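Local coordinates for coenzyme F420-dependent N(5),N(10)-methenyltetrahydromethanopterin reductase-related protein (Desulfurobacterium thermolithotrophum DSM 11699, PDB 6HUY) that binds the iron-guanylyl pyridinol cofactor and methenyltetrahydrofolate and, being akin to [Fe]-hydrogenase, may carry out a similar hydride transfer, at residues Met119-Leu124 with Phe142-Pro147. Sequence-based numbering, arbitrary orientation.
Sequences MSILVL and FSTMHP. With FE9 (iron-guanylyl pyridinol cofactor), chain E.
Ile121, in the first turn of helix 121-127, lies over Ser143 in strand 141-144, their CA atoms 6.1 Å apart; the strand is an outermost one of the chain's six-stranded parallel sheet. No hydrogen bond joins the two segments, so van der Waals packing on the strand's backbone and apolar side chains must account for the contact. On the helix side Ile121 makes most of it: with CG1 anti to the backbone N (chi1 -172°), its longer branch runs down onto the strand backbone. Ile121 CG1 comes within 3.6 Å of Phe142 C, and Ile121 CD1 reaches 3.1 Å from Ser143 O, a close approach that indicates tight packing against the peptide. The same CD1 lies 3.7 Å from Phe142 CB and meets the phenyl ring at its edge, in the ring plane. Ile121 CB is 3.8 Å from the Thr144 methyl, CG2, the two side chains passing at a slant. One turn on, Leu124 CD2 adds a looser touch at the ring edge, 4.4 Å from Phe142 CD2, while Leu128 also packs on this ring. Ser120 is the N-cap, its OG accepting weak bonds from Leu122 N and Val123 N. Beyond the strand the chain enters the cofactor site, where His146 CE1 is 3.6 Å from FE9 O2F and Pro147 CD 3.3 Å from FE9 O18. The interface is thus a buried helix-on-sheet contact of the Rossmann-like domain, aliphatic carbon against backbone and apolar groups, while the hydroxyls of Ser143 and Thr144 are satisfied by Ala162 O and Leu160 O of strand 158-163.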
loop_
_atom_site.group_PDB
_atom_site.type_symbol
_atom_site.label_atom_id
_atom_site.label_comp_id
_atom_site.label_asym_id
_atom_site.label_seq_id
_atom_site.Cartn_x
_atom_site.Cartn_y
_atom_site.Cartn_z
ATOM N N MET A 119 -10.378 -14.054 -11.274
ATOM C CA MET A 119 -9.760 -13.356 -12.395
ATOM C C MET A 119 -10.111 -11.875 -12.345
ATOM O O MET A 119 -11.291 -11.519 -12.324
ATOM C CB MET A 119 -10.224 -13.977 -13.726
ATOM C CG MET A 119 -9.766 -13.271 -14.987
ATOM S SD MET A 119 -8.040 -13.544 -15.380
ATOM C CE MET A 119 -7.176 -12.531 -14.228
ATOM N N SER A 120 -9.097 -11.015 -12.371
ATOM C CA SER A 120 -9.358 -9.592 -12.533
ATOM C C SER A 120 -9.930 -9.328 -13.919
ATOM O O SER A 120 -9.409 -9.838 -14.920
ATOM C CB SER A 120 -8.080 -8.784 -12.341
ATOM O OG SER A 120 -8.209 -7.538 -13.004
ATOM N N ILE A 121 -10.996 -8.521 -13.984
ATOM C CA ILE A 121 -11.627 -8.282 -15.272
ATOM C C ILE A 121 -10.700 -7.511 -16.199
ATOM O O ILE A 121 -10.756 -7.683 -17.424
ATOM C CB ILE A 121 -12.954 -7.531 -15.097
ATOM C CG1 ILE A 121 -13.709 -7.453 -16.426
ATOM C CG2 ILE A 121 -12.720 -6.124 -14.565
ATOM C CD1 ILE A 121 -14.080 -8.797 -17.011
ATOM N N LEU A 122 -9.843 -6.647 -15.651
ATOM C CA LEU A 122 -8.898 -5.910 -16.491
ATOM C C LEU A 122 -7.850 -6.840 -17.083
ATOM O O LEU A 122 -7.426 -6.659 -18.230
ATOM C CB LEU A 122 -8.235 -4.791 -15.692
ATOM C CG LEU A 122 -9.100 -3.582 -15.327
ATOM C CD1 LEU A 122 -8.287 -2.570 -14.532
ATOM C CD2 LEU A 122 -9.667 -2.926 -16.569
ATOM N N VAL A 123 -7.419 -7.837 -16.312
ATOM C CA VAL A 123 -6.475 -8.823 -16.827
ATOM C C VAL A 123 -7.100 -9.632 -17.951
ATOM O O VAL A 123 -6.449 -9.907 -18.963
ATOM C CB VAL A 123 -5.990 -9.727 -15.688
ATOM C CG1 VAL A 123 -5.180 -10.909 -16.233
ATOM C CG2 VAL A 123 -5.181 -8.910 -14.703
ATOM N N LEU A 124 -8.360 -10.043 -17.788
ATOM C CA LEU A 124 -9.037 -10.787 -18.846
ATOM C C LEU A 124 -9.250 -9.921 -20.084
ATOM O O LEU A 124 -9.008 -10.363 -21.212
ATOM C CB LEU A 124 -10.373 -11.316 -18.345
ATOM C CG LEU A 124 -11.201 -12.061 -19.406
ATOM C CD1 LEU A 124 -10.501 -13.329 -19.830
ATOM C CD2 LEU A 124 -12.600 -12.382 -18.893
ATOM N N PHE A 142 -17.242 -6.104 -20.521
ATOM C CA PHE A 142 -16.384 -6.776 -19.550
ATOM C C PHE A 142 -16.598 -6.110 -18.202
ATOM O O PHE A 142 -16.322 -4.917 -18.054
ATOM C CB PHE A 142 -14.902 -6.714 -19.975
ATOM C CG PHE A 142 -14.589 -7.583 -21.171
ATOM C CD1 PHE A 142 -14.722 -7.091 -22.464
ATOM C CD2 PHE A 142 -14.212 -8.907 -21.003
ATOM C CE1 PHE A 142 -14.465 -7.900 -23.561
ATOM C CE2 PHE A 142 -13.953 -9.718 -22.100
ATOM C CZ PHE A 142 -14.081 -9.212 -23.377
ATOM N N SER A 143 -17.113 -6.875 -17.234
ATOM C CA SER A 143 -17.346 -6.392 -15.878
ATOM C C SER A 143 -17.219 -7.552 -14.887
ATOM O O SER A 143 -16.485 -8.510 -15.151
ATOM C CB SER A 143 -18.719 -5.724 -15.783
ATOM O OG SER A 143 -18.919 -5.122 -14.513
ATOM N N THR A 144 -17.898 -7.490 -13.740
ATOM C CA THR A 144 -17.765 -8.532 -12.726
ATOM C C THR A 144 -19.093 -8.741 -12.035
ATOM O O THR A 144 -19.882 -7.811 -11.873
ATOM C CB THR A 144 -16.720 -8.212 -11.616
ATOM O OG1 THR A 144 -17.112 -7.028 -10.902
ATOM C CG2 THR A 144 -15.331 -8.004 -12.177
ATOM N N MET A 145 -19.300 -9.980 -11.593
ATOM C CA MET A 145 -20.352 -10.318 -10.633
ATOM C C MET A 145 -19.658 -10.960 -9.432
ATOM O O MET A 145 -19.921 -12.108 -9.079
ATOM C CB MET A 145 -21.402 -11.237 -11.252
ATOM C CG MET A 145 -22.360 -10.546 -12.184
ATOM S SD MET A 145 -23.402 -9.360 -11.326
ATOM C CE MET A 145 -24.643 -10.417 -10.609
ATOM N N HIS A 146 -18.716 -10.224 -8.858
ATOM C CA HIS A 146 -17.856 -10.710 -7.788
ATOM C C HIS A 146 -18.648 -10.813 -6.489
ATOM O O HIS A 146 -19.081 -9.778 -5.967
ATOM C CB HIS A 146 -16.667 -9.760 -7.629
ATOM C CG HIS A 146 -15.545 -10.317 -6.814
ATOM N ND1 HIS A 146 -15.751 -11.038 -5.658
ATOM C CD2 HIS A 146 -14.205 -10.250 -6.984
ATOM C CE1 HIS A 146 -14.584 -11.395 -5.155
ATOM N NE2 HIS A 146 -13.629 -10.927 -5.939
ATOM N N PRO A 147 -18.881 -12.012 -5.942
ATOM C CA PRO A 147 -19.722 -12.122 -4.743
ATOM C C PRO A 147 -19.056 -11.641 -3.464
ATOM O O PRO A 147 -19.761 -11.464 -2.464
ATOM C CB PRO A 147 -20.020 -13.624 -4.665
ATOM C CG PRO A 147 -18.818 -14.260 -5.297
ATOM C CD PRO A 147 -18.417 -13.326 -6.408
HETATM O O2 FE9 E . -13.172 -19.600 -3.670
HETATM FE FE FE9 E . -14.542 -16.968 -4.647
HETATM C C1F FE9 E . -16.138 -17.630 -4.094
HETATM O O1F FE9 E . -17.087 -18.127 -3.781
HETATM C C2F FE9 E . -15.026 -15.385 -3.907
HETATM O O2F FE9 E . -15.392 -14.440 -3.381
HETATM C C8 FE9 E . -15.267 -16.478 -6.311
HETATM O O18 FE9 E . -15.845 -15.417 -6.490
HETATM C C7 FE9 E . -15.120 -17.443 -7.462
HETATM C C6 FE9 E . -14.428 -18.663 -6.872
HETATM N N1 FE9 E . -14.107 -18.662 -5.500
HETATM C C5 FE9 E . -14.134 -19.857 -7.706
HETATM C C5M FE9 E . -14.508 -19.886 -9.171
HETATM C C4 FE9 E . -13.460 -21.010 -7.070
HETATM C C3 FE9 E . -13.100 -20.934 -5.638
HETATM C C3M FE9 E . -12.420 -22.117 -4.998
HETATM C C2 FE9 E . -13.550 -19.774 -4.841
HETATM O O3P FE9 E . -13.148 -22.124 -7.797
HETATM P P1 FE9 E . -14.046 -23.461 -7.803
HETATM O O1P FE9 E . -14.900 -23.497 -6.603
HETATM O O2P FE9 E . -13.047 -24.709 -7.887
HETATM O "O5'" FE9 E . -14.920 -23.371 -9.144
HETATM C "C5'" FE9 E . -14.312 -23.512 -10.418
HETATM C "C4'" FE9 E . -15.304 -24.263 -11.286
HETATM O "O4'" FE9 E . -14.951 -24.146 -12.666
HETATM C "C1'" FE9 E . -15.271 -25.383 -13.284
HETATM C "C2'" FE9 E . -14.933 -26.438 -12.238
HETATM O "O2'" FE9 E . -15.677 -27.641 -12.468
HETATM C "C3'" FE9 E . -15.334 -25.752 -10.944
HETATM O "O3'" FE9 E . -16.658 -26.120 -10.553
HETATM N N9A FE9 E . -14.557 -25.606 -14.564
HETATM C C4A FE9 E . -15.060 -25.306 -15.759
HETATM N N3A FE9 E . -16.217 -24.748 -16.182
HETATM C C2A FE9 E . -16.448 -24.559 -17.503
HETATM N N2A FE9 E . -17.626 -23.998 -17.867
HETATM N N1A FE9 E . -15.566 -24.906 -18.465
HETATM C C6A FE9 E . -14.384 -25.479 -18.185
HETATM O O6A FE9 E . -13.572 -25.784 -19.092
HETATM C C5A FE9 E . -14.053 -25.708 -16.753
HETATM N N7A FE9 E . -13.020 -26.227 -16.060
HETATM C C8A FE9 E . -13.341 -26.161 -14.737
#